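Side-chain contact in heme oxygenase (Chlamydomonas reinhardtii, PDB 4RAJ), which probably oxidises heme to biliverdin, releasing iron and carbon monoxide, as heme oxygenases do, and is seen here in its heme-free form: residues K22-A27 with S212-A217. Sequence-based numbering, arbitrary orientation.
Sequences KRLSKA and SEHLAA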
loop_
_atom_site.group_PDB
_atom_site.type_symbol
_atom_site.label_atom_id
_atom_site.label_comp_id
_atom_site.label_asym_id
_atom_site.label_seq_id
_atom_site.Cartn_x
_atom_site.Cartn_y
_atom_site.Cartn_z
ATOM N N LYS A 22 -9.167 10.052 12.701
ATOM C CA LYS A 22 -9.276 11.476 12.443
ATOM C C LYS A 22 -8.014 12.201 12.894
ATOM O O LYS A 22 -7.570 13.149 12.249
ATOM C CB LYS A 22 -10.510 12.053 13.136
ATOM C CG LYS A 22 -10.910 13.419 12.614
ATOM C CD LYS A 22 -12.373 13.441 12.168
ATOM C CE LYS A 22 -13.315 13.729 13.325
ATOM N NZ LYS A 22 -14.743 13.575 12.925
ATOM N N ARG A 23 -7.429 11.755 14.001
ATOM C CA ARG A 23 -6.175 12.351 14.442
ATOM C C ARG A 23 -5.070 12.095 13.421
ATOM O O ARG A 23 -4.267 12.979 13.131
ATOM C CB ARG A 23 -5.752 11.823 15.815
ATOM C CG ARG A 23 -4.434 12.445 16.294
ATOM C CD ARG A 23 -4.317 12.484 17.802
ATOM N NE ARG A 23 -3.579 11.340 18.321
ATOM C CZ ARG A 23 -2.318 11.383 18.746
ATOM N NH1 ARG A 23 -1.635 12.517 18.723
ATOM N NH2 ARG A 23 -1.741 10.278 19.202
ATOM N N LEU A 24 -5.035 10.889 12.865
ATOM C CA LEU A 24 -4.001 10.554 11.892
ATOM C C LEU A 24 -4.201 11.314 10.589
ATOM O O LEU A 24 -3.266 11.918 10.063
ATOM C CB LEU A 24 -3.968 9.047 11.630
ATOM C CG LEU A 24 -2.992 8.229 12.485
ATOM C CD1 LEU A 24 -3.184 8.501 13.969
ATOM C CD2 LEU A 24 -3.154 6.744 12.216
ATOM N N SER A 25 -5.428 11.303 10.078
ATOM C CA SER A 25 -5.715 11.980 8.817
ATOM C C SER A 25 -5.472 13.488 8.907
ATOM O O SER A 25 -5.001 14.095 7.950
ATOM C CB SER A 25 -7.150 11.692 8.375
ATOM O OG SER A 25 -7.333 10.292 8.246
ATOM N N LYS A 26 -5.776 14.090 10.055
ATOM C CA LYS A 26 -5.457 15.505 10.263
ATOM C C LYS A 26 -3.957 15.750 10.256
ATOM O O LYS A 26 -3.479 16.729 9.683
ATOM C CB LYS A 26 -6.040 16.025 11.583
ATOM C CG LYS A 26 -7.534 16.286 11.551
ATOM C CD LYS A 26 -7.955 17.241 12.664
ATOM C CE LYS A 26 -7.616 16.689 14.037
ATOM N NZ LYS A 26 -8.035 17.612 15.126
ATOM N N ALA A 27 -3.209 14.874 10.914
ATOM C CA ALA A 27 -1.767 15.055 10.994
ATOM C C ALA A 27 -1.096 14.856 9.634
ATOM O O ALA A 27 -0.079 15.486 9.346
ATOM C CB ALA A 27 -1.176 14.113 12.014
ATOM N N SER A 212 2.948 8.248 14.275
ATOM C CA SER A 212 4.268 8.371 13.678
ATOM C C SER A 212 4.442 7.406 12.511
ATOM O O SER A 212 5.017 7.766 11.499
ATOM C CB SER A 212 5.357 8.134 14.718
ATOM O OG SER A 212 5.373 9.184 15.662
ATOM N N GLU A 213 3.946 6.183 12.651
ATOM C CA GLU A 213 4.139 5.195 11.603
ATOM C C GLU A 213 3.281 5.510 10.376
ATOM O O GLU A 213 3.691 5.232 9.257
ATOM C CB GLU A 213 3.848 3.792 12.131
ATOM C CG GLU A 213 4.950 3.294 13.074
ATOM C CD GLU A 213 6.314 3.230 12.403
ATOM O OE1 GLU A 213 6.397 2.795 11.228
ATOM O OE2 GLU A 213 7.308 3.624 13.052
ATOM N N HIS A 214 2.102 6.090 10.602
ATOM C CA HIS A 214 1.223 6.585 9.533
ATOM C C HIS A 214 1.971 7.636 8.684
ATOM O O HIS A 214 1.993 7.560 7.459
ATOM C CB HIS A 214 -0.057 7.163 10.164
ATOM C CG HIS A 214 -0.983 7.860 9.211
ATOM N ND1 HIS A 214 -1.610 7.217 8.165
ATOM C CD2 HIS A 214 -1.428 9.141 9.186
ATOM C CE1 HIS A 214 -2.392 8.074 7.529
ATOM N NE2 HIS A 214 -2.290 9.252 8.121
ATOM N N LEU A 215 2.599 8.607 9.343
ATOM C CA LEU A 215 3.371 9.620 8.627
ATOM C C LEU A 215 4.556 8.979 7.906
ATOM O O LEU A 215 4.927 9.392 6.805
ATOM C CB LEU A 215 3.865 10.707 9.595
ATOM C CG LEU A 215 2.774 11.508 10.295
ATOM C CD1 LEU A 215 3.409 12.444 11.330
ATOM C CD2 LEU A 215 1.949 12.290 9.280
ATOM N N ALA A 216 5.163 7.977 8.542
ATOM C CA ALA A 216 6.352 7.333 7.978
ATOM C C ALA A 216 6.013 6.614 6.677
ATOM O O ALA A 216 6.839 6.558 5.764
ATOM C CB ALA A 216 6.972 6.346 8.971
ATOM N N ALA A 217 4.805 6.064 6.596
ATOM C CA ALA A 217 4.389 5.365 5.379
ATOM C C ALA A 217 4.336 6.335 4.207
ATOM O O ALA A 217 4.789 6.007 3.111
ATOM C CB ALA A 217 3.041 4.679 5.584
#
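Leu24 lies over one face of the imidazole of His214, its CB in a CH-pi contact 4.0 Å from the ring centroid and 30° off the ring normal. The nearest ring atom is His214 CD2, 3.5 Å from Leu24 CB, while the branch of the leucine continues back along the histidine side chain until Leu24 CD2 sits 3.7 Å from His214 CB. With His214 CG anti to the backbone N, chi1 173° swings the ring across toward segment 22-27, and the ring's own turn sets NE2 3.4 Å from Leu24 O. Both ring nitrogens have hydroxyl partners, ND1 in Thr146 of helix 140-151 and NE2 in Ser28, which also bonds Leu24 O; the pair of bonds fixes the rotation of the ring. Phe218 meets it edge-to-face, and the ring of Tyr145 at an inclined angle. With an alanine in place of His214, the hydroxyls of Thr146 and Ser28 would probably each lose a partner, and Leu24 the flat surface it lies on. Further along, Leu215 CD2 comes up to the backbone of Ala27, 3.8 Å from its O, at a more open border of the contact. The axes of segments 22-27 and 212-217 come within 9.8 Å, crossing at -41°; Leu24 and His214 give the larger part of the 193 Å² buried between them, and Leu211 and an Arg23-Asp208 salt bridge continue the joint along helix 204-227. This is a local helix-helix crossing in the all-helical heme oxygenase fold, beside Thr146 and Phe218, two residues of the pocket that holds a polyether molecule in this heme-free crystal.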